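Local atomic coordinates of myosin-I heavy chain (Dictyostelium discoideum, PDB entry 5EJR), a protein that moves along actin filaments as an ATP-driven class VII myosin motor and takes part in the early steps of phagocytosis and in adhesion. Residues A[86-98]-A[187-199]. Residues are numbered along the deposited sequence; the frame is centred on the assembly and turned at random.
Sequences ASLVIQSIISRGI and QRKMGPSATEIQS
Q91 of helix 86-98 meets the loop at G191 and P192 in the MyTH4 domain of the myosin tail, a worked example of one polar side chain fastening an extended loop to a helix. From CB, with CG anti to its own carbonyl carbon (chi1 -85°), the side chain runs extended beyond CG to the P192 carbonyl: CG lies 3.6 Å from P192 O and close to G191 C, CD passes the same oxygen, and NE2 donates to P192 O at 2.8 Å. That bond is nearly straight (177°) and lies in the amide plane of Q91, yet it reaches the oxygen from above the carbonyl plane. The second partner of NE2 is E282 of helix 274-283, which also binds S87 OG. A leucine here would probably leave P192 O without this donor and E282 with one partner fewer. G191, having no side chain, can lie against the helix; a CB there would collide with Q91 CA. The I90 and I94 side chains cross that of P192 at about a right angle, I94 CD1 3.8 Å from P192 CD. The apolar seam, with one hydrogen bond from the Q91 amide, closes this part of the MyTH4 domain, while E282 ties its polar rim to the FERM region.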
ATOM      1  N   ALA A  86       1.192   2.522  19.700  1.00 41.66           N
ATOM      2  CA  ALA A  86       0.363   3.707  19.449  1.00 40.85           C
ATOM      3  C   ALA A  86      -0.252   3.731  18.030  1.00 41.07           C
ATOM      4  O   ALA A  86      -1.424   4.092  17.890  1.00 38.38           O
ATOM      5  CB  ALA A  86       1.167   4.972  19.698  1.00 42.02           C
ATOM      6  N   SER A  87       0.529   3.336  16.982  1.00 37.26           N
ATOM      7  CA  SER A  87       0.006   3.322  15.608  1.00 36.32           C
ATOM      8  C   SER A  87      -1.113   2.296  15.461  1.00 38.98           C
ATOM      9  O   SER A  87      -2.157   2.601  14.881  1.00 37.85           O
ATOM     10  CB  SER A  87       1.114   3.089  14.585  1.00 40.36           C
ATOM     11  OG  SER A  87       1.772   1.849  14.772  1.00 50.03           O
ATOM     12  N   LEU A  88      -0.909   1.110  16.049  1.00 37.13           N
ATOM     13  CA  LEU A  88      -1.857  -0.011  16.095  1.00 36.37           C
ATOM     14  C   LEU A  88      -3.130   0.399  16.848  1.00 37.98           C
ATOM     15  O   LEU A  88      -4.230   0.045  16.423  1.00 36.27           O
ATOM     16  CB  LEU A  88      -1.193  -1.211  16.784  1.00 37.05           C
ATOM     17  CG  LEU A  88      -0.733  -2.390  15.902  1.00 42.51           C
ATOM     18  CD1 LEU A  88       0.126  -1.937  14.731  1.00 42.61           C
ATOM     19  CD2 LEU A  88       0.025  -3.428  16.725  1.00 45.22           C
ATOM     20  N   VAL A  89      -2.983   1.228  17.908  1.00 34.68           N
ATOM     21  CA  VAL A  89      -4.122   1.702  18.714  1.00 34.50           C
ATOM     22  C   VAL A  89      -4.997   2.663  17.909  1.00 35.53           C
ATOM     23  O   VAL A  89      -6.207   2.449  17.828  1.00 34.77           O
ATOM     24  CB  VAL A  89      -3.669   2.265  20.093  1.00 39.26           C
ATOM     25  CG1 VAL A  89      -4.783   3.063  20.769  1.00 39.88           C
ATOM     26  CG2 VAL A  89      -3.195   1.142  21.004  1.00 39.16           C
ATOM     27  N   ILE A  90      -4.396   3.689  17.278  1.00 31.24           N
ATOM     28  CA  ILE A  90      -5.153   4.640  16.460  1.00 29.90           C
ATOM     29  C   ILE A  90      -5.740   3.952  15.199  1.00 32.98           C
ATOM     30  O   ILE A  90      -6.834   4.315  14.792  1.00 34.19           O
ATOM     31  CB  ILE A  90      -4.343   5.932  16.147  1.00 32.19           C
ATOM     32  CG1 ILE A  90      -5.251   7.039  15.549  1.00 32.88           C
ATOM     33  CG2 ILE A  90      -3.106   5.652  15.285  1.00 30.19           C
ATOM     34  CD1 ILE A  90      -4.638   8.495  15.607  1.00 34.35           C
ATOM     35  N   GLN A  91      -5.046   2.946  14.612  1.00 28.79           N
ATOM     36  CA  GLN A  91      -5.589   2.199  13.466  1.00 29.31           C
ATOM     37  C   GLN A  91      -6.912   1.498  13.860  1.00 33.67           C
ATOM     38  O   GLN A  91      -7.869   1.538  13.091  1.00 33.44           O
ATOM     39  CB  GLN A  91      -4.574   1.180  12.948  1.00 30.28           C
ATOM     40  CG  GLN A  91      -3.583   1.802  11.968  1.00 39.14           C
ATOM     41  CD  GLN A  91      -2.311   1.008  11.899  1.00 50.91           C
ATOM     42  OE1 GLN A  91      -2.303  -0.225  11.946  1.00 48.67           O
ATOM     43  NE2 GLN A  91      -1.197   1.700  11.822  1.00 38.20           N
ATOM     44  N   SER A  92      -6.975   0.940  15.096  1.00 30.98           N
ATOM     45  CA  SER A  92      -8.167   0.301  15.680  1.00 31.11           C
ATOM     46  C   SER A  92      -9.321   1.304  15.778  1.00 34.70           C
ATOM     47  O   SER A  92     -10.424   1.003  15.314  1.00 31.99           O
ATOM     48  CB  SER A  92      -7.844  -0.279  17.055  1.00 35.41           C
ATOM     49  OG  SER A  92      -8.986  -0.891  17.629  1.00 44.80           O
ATOM     50  N   ILE A  93      -9.039   2.531  16.309  1.00 32.24           N
ATOM     51  CA  ILE A  93     -10.006   3.616  16.473  1.00 31.66           C
ATOM     52  C   ILE A  93     -10.579   4.041  15.148  1.00 34.46           C
ATOM     53  O   ILE A  93     -11.794   4.189  15.040  1.00 34.75           O
ATOM     54  CB  ILE A  93      -9.408   4.830  17.253  1.00 35.23           C
ATOM     55  CG1 ILE A  93      -8.947   4.422  18.671  1.00 35.97           C
ATOM     56  CG2 ILE A  93     -10.399   6.018  17.318  1.00 35.84           C
ATOM     57  CD1 ILE A  93      -7.992   5.407  19.346  1.00 35.59           C
ATOM     58  N   ILE A  94      -9.717   4.269  14.145  1.00 32.06           N
ATOM     59  CA  ILE A  94     -10.201   4.720  12.845  1.00 32.18           C
ATOM     60  C   ILE A  94     -10.958   3.581  12.151  1.00 34.38           C
ATOM     61  O   ILE A  94     -12.003   3.845  11.553  1.00 33.45           O
ATOM     62  CB  ILE A  94      -9.083   5.395  12.002  1.00 35.31           C
ATOM     63  CG1 ILE A  94      -8.905   6.873  12.469  1.00 35.93           C
ATOM     64  CG2 ILE A  94      -9.370   5.349  10.495  1.00 35.79           C
ATOM     65  CD1 ILE A  94      -7.543   7.302  12.477  1.00 43.58           C
ATOM     66  N   SER A  95     -10.500   2.328  12.324  1.00 30.98           N
ATOM     67  CA  SER A  95     -11.188   1.155  11.750  1.00 31.59           C
ATOM     68  C   SER A  95     -12.612   1.086  12.326  1.00 36.72           C
ATOM     69  O   SER A  95     -13.582   0.987  11.563  1.00 34.84           O
ATOM     70  CB  SER A  95     -10.416  -0.128  12.045  1.00 34.30           C
ATOM     71  OG  SER A  95     -11.193  -1.276  11.737  1.00 44.51           O
ATOM     72  N   ARG A  96     -12.738   1.249  13.675  1.00 34.52           N
ATOM     73  CA  ARG A  96     -14.041   1.260  14.348  1.00 34.79           C
ATOM     74  C   ARG A  96     -14.937   2.351  13.755  1.00 40.97           C
ATOM     75  O   ARG A  96     -16.100   2.088  13.467  1.00 40.72           O
ATOM     76  CB  ARG A  96     -13.864   1.411  15.870  1.00 32.23           C
ATOM     77  CG  ARG A  96     -15.160   1.290  16.693  1.00 33.38           C
ATOM     78  CD  ARG A  96     -14.907   1.340  18.185  1.00 36.16           C
ATOM     79  NE  ARG A  96     -14.060   0.245  18.672  1.00 37.12           N
ATOM     80  CZ  ARG A  96     -12.768   0.359  18.968  1.00 51.33           C
ATOM     81  NH1 ARG A  96     -12.143   1.525  18.814  1.00 27.25           N
ATOM     82  NH2 ARG A  96     -12.084  -0.692  19.398  1.00 41.73           N
ATOM     83  N   GLY A  97     -14.375   3.541  13.518  1.00 37.56           N
ATOM     84  CA  GLY A  97     -15.115   4.646  12.915  1.00 36.94           C
ATOM     85  C   GLY A  97     -15.549   4.408  11.485  1.00 38.81           C
ATOM     86  O   GLY A  97     -16.667   4.775  11.114  1.00 38.06           O
ATOM     87  N   ILE A  98     -14.654   3.809  10.665  1.00 34.46           N
ATOM     88  CA  ILE A  98     -14.915   3.453   9.252  1.00 34.38           C
ATOM     89  C   ILE A  98     -16.120   2.483   9.145  1.00 42.37           C
ATOM     90  O   ILE A  98     -17.091   2.796   8.451  1.00 42.12           O
ATOM     91  CB  ILE A  98     -13.630   2.857   8.558  1.00 35.57           C
ATOM     92  CG1 ILE A  98     -12.599   3.960   8.217  1.00 34.64           C
ATOM     93  CG2 ILE A  98     -13.979   2.035   7.307  1.00 36.18           C
ATOM     94  CD1 ILE A  98     -11.202   3.449   7.853  1.00 41.92           C
ATOM     95  N   GLN A 187     -11.058   8.563  -0.562  1.00 46.49           N
ATOM     96  CA  GLN A 187     -11.426   8.108   0.777  1.00 45.78           C
ATOM     97  C   GLN A 187     -10.477   7.041   1.301  1.00 47.10           C
ATOM     98  O   GLN A 187     -10.420   5.950   0.737  1.00 48.30           O
ATOM     99  CB  GLN A 187     -12.898   7.673   0.842  1.00 47.83           C
ATOM    100  CG  GLN A 187     -13.869   8.856   0.725  1.00 62.63           C
ATOM    101  CD  GLN A 187     -15.327   8.471   0.625  1.00 86.10           C
ATOM    102  OE1 GLN A 187     -15.701   7.293   0.566  1.00 82.88           O
ATOM    103  NE2 GLN A 187     -16.192   9.473   0.594  1.00 81.00           N
ATOM    104  N   ARG A 188      -9.676   7.388   2.340  1.00 38.86           N
ATOM    105  CA  ARG A 188      -8.685   6.513   2.990  1.00 35.96           C
ATOM    106  C   ARG A 188      -9.362   5.302   3.635  1.00 36.19           C
ATOM    107  O   ARG A 188     -10.477   5.434   4.134  1.00 35.22           O
ATOM    108  CB  ARG A 188      -7.867   7.292   4.043  1.00 33.61           C
ATOM    109  CG  ARG A 188      -6.817   8.255   3.464  1.00 38.13           C
ATOM    110  CD  ARG A 188      -5.497   7.586   3.067  1.00 34.91           C
ATOM    111  NE  ARG A 188      -4.891   6.850   4.174  1.00 31.33           N
ATOM    112  CZ  ARG A 188      -4.069   7.383   5.070  1.00 44.30           C
ATOM    113  NH1 ARG A 188      -3.697   8.656   4.970  1.00 26.89           N
ATOM    114  NH2 ARG A 188      -3.598   6.643   6.064  1.00 32.21           N
ATOM    115  N   LYS A 189      -8.693   4.125   3.613  1.00 30.47           N
ATOM    116  CA  LYS A 189      -9.243   2.863   4.124  1.00 29.62           C
ATOM    117  C   LYS A 189      -8.619   2.434   5.439  1.00 32.69           C
ATOM    118  O   LYS A 189      -9.116   1.509   6.080  1.00 32.78           O
ATOM    119  CB  LYS A 189      -9.047   1.729   3.084  1.00 31.33           C
ATOM    120  CG  LYS A 189      -9.551   2.018   1.673  1.00 37.29           C
ATOM    121  CD  LYS A 189     -11.050   1.820   1.539  1.00 53.74           C
ATOM    122  CE  LYS A 189     -11.561   2.139   0.153  1.00 65.91           C
ATOM    123  NZ  LYS A 189     -11.711   3.600  -0.074  1.00 67.32           N
ATOM    124  N   MET A 190      -7.475   3.020   5.787  1.00 29.03           N
ATOM    125  CA  MET A 190      -6.751   2.662   6.999  1.00 28.84           C
ATOM    126  C   MET A 190      -6.442   3.904   7.814  1.00 32.72           C
ATOM    127  O   MET A 190      -6.418   5.021   7.275  1.00 30.45           O
ATOM    128  CB  MET A 190      -5.410   1.972   6.666  1.00 30.58           C
ATOM    129  CG  MET A 190      -5.530   0.655   5.929  1.00 34.40           C
ATOM    130  SD  MET A 190      -6.179  -0.687   6.949  1.00 39.81           S
ATOM    131  CE  MET A 190      -4.707  -1.198   7.800  1.00 36.55           C
ATOM    132  N   GLY A 191      -6.165   3.666   9.097  1.00 28.39           N
ATOM    133  CA  GLY A 191      -5.685   4.670  10.033  1.00 28.29           C
ATOM    134  C   GLY A 191      -4.206   4.871   9.755  1.00 33.08           C
ATOM    135  O   GLY A 191      -3.651   4.199   8.870  1.00 33.36           O
ATOM    136  N   PRO A 192      -3.499   5.763  10.478  1.00 28.84           N
ATOM    137  CA  PRO A 192      -2.088   6.002  10.130  1.00 27.66           C
ATOM    138  C   PRO A 192      -1.074   5.017  10.682  1.00 32.82           C
ATOM    139  O   PRO A 192      -1.216   4.530  11.799  1.00 32.61           O
ATOM    140  CB  PRO A 192      -1.845   7.408  10.669  1.00 28.70           C
ATOM    141  CG  PRO A 192      -2.742   7.480  11.878  1.00 32.78           C
ATOM    142  CD  PRO A 192      -3.958   6.672  11.554  1.00 28.69           C
ATOM    143  N   SER A 193       0.002   4.777   9.898  1.00 31.15           N
ATOM    144  CA  SER A 193       1.142   3.947  10.282  1.00 30.65           C
ATOM    145  C   SER A 193       2.027   4.813  11.176  1.00 34.11           C
ATOM    146  O   SER A 193       1.853   6.028  11.179  1.00 32.41           O
ATOM    147  CB  SER A 193       1.946   3.541   9.043  1.00 32.31           C
ATOM    148  OG  SER A 193       2.389   4.677   8.311  1.00 28.64           O
ATOM    149  N   ALA A 194       3.009   4.219  11.869  1.00 33.36           N
ATOM    150  CA  ALA A 194       3.968   4.977  12.691  1.00 34.32           C
ATOM    151  C   ALA A 194       4.774   5.938  11.799  1.00 36.56           C
ATOM    152  O   ALA A 194       5.135   7.024  12.251  1.00 34.98           O
ATOM    153  CB  ALA A 194       4.898   4.032  13.428  1.00 35.81           C
ATOM    154  N   THR A 195       4.952   5.571  10.499  1.00 33.75           N
ATOM    155  CA  THR A 195       5.614   6.390   9.468  1.00 33.42           C
ATOM    156  C   THR A 195       4.793   7.648   9.182  1.00 37.61           C
ATOM    157  O   THR A 195       5.350   8.753   9.183  1.00 37.03           O
ATOM    158  CB  THR A 195       5.846   5.554   8.187  1.00 34.32           C
ATOM    159  OG1 THR A 195       6.773   4.524   8.506  1.00 33.67           O
ATOM    160  CG2 THR A 195       6.392   6.383   7.012  1.00 31.24           C
ATOM    161  N   GLU A 196       3.484   7.477   8.896  1.00 33.23           N
ATOM    162  CA  GLU A 196       2.573   8.591   8.607  1.00 31.57           C
ATOM    163  C   GLU A 196       2.470   9.514   9.812  1.00 32.32           C
ATOM    164  O   GLU A 196       2.292  10.716   9.640  1.00 30.77           O
ATOM    165  CB  GLU A 196       1.170   8.087   8.273  1.00 32.21           C
ATOM    166  CG  GLU A 196       0.278   9.189   7.714  1.00 34.14           C
ATOM    167  CD  GLU A 196      -1.089   8.761   7.243  1.00 46.74           C
ATOM    168  OE1 GLU A 196      -1.339   7.536   7.196  1.00 34.98           O
ATOM    169  OE2 GLU A 196      -1.907   9.648   6.904  1.00 35.00           O
ATOM    170  N   ILE A 197       2.545   8.936  11.023  1.00 29.24           N
ATOM    171  CA  ILE A 197       2.435   9.689  12.270  1.00 29.62           C
ATOM    172  C   ILE A 197       3.636  10.628  12.404  1.00 33.82           C
ATOM    173  O   ILE A 197       3.438  11.832  12.540  1.00 32.39           O
ATOM    174  CB  ILE A 197       2.206   8.741  13.489  1.00 32.59           C
ATOM    175  CG1 ILE A 197       0.751   8.195  13.467  1.00 32.18           C
ATOM    176  CG2 ILE A 197       2.476   9.463  14.816  1.00 34.36           C
ATOM    177  CD1 ILE A 197       0.501   6.860  14.273  1.00 34.68           C
ATOM    178  N   GLN A 198       4.855  10.082  12.287  1.00 33.05           N
ATOM    179  CA  GLN A 198       6.101  10.829  12.372  1.00 34.81           C
ATOM    180  C   GLN A 198       6.217  11.901  11.298  1.00 38.69           C
ATOM    181  O   GLN A 198       6.581  13.042  11.605  1.00 38.71           O
ATOM    182  CB  GLN A 198       7.312   9.892  12.371  1.00 37.02           C
ATOM    183  CG  GLN A 198       8.627  10.566  12.807  1.00 52.77           C
ATOM    184  CD  GLN A 198       8.476  11.378  14.077  1.00 67.02           C
ATOM    185  OE1 GLN A 198       8.311  10.839  15.179  1.00 63.19           O
ATOM    186  NE2 GLN A 198       8.490  12.695  13.937  1.00 54.00           N
ATOM    187  N   SER A 199       5.865  11.556  10.058  1.00 35.19           N
ATOM    188  CA  SER A 199       5.898  12.505   8.951  1.00 34.56           C
ATOM    189  C   SER A 199       4.990  13.697   9.228  1.00 38.15           C
ATOM    190  O   SER A 199       5.447  14.837   9.117  1.00 36.99           O
ATOM    191  CB  SER A 199       5.587  11.813   7.629  1.00 36.34           C
ATOM    192  OG  SER A 199       6.692  10.975   7.309  1.00 38.37           O
TER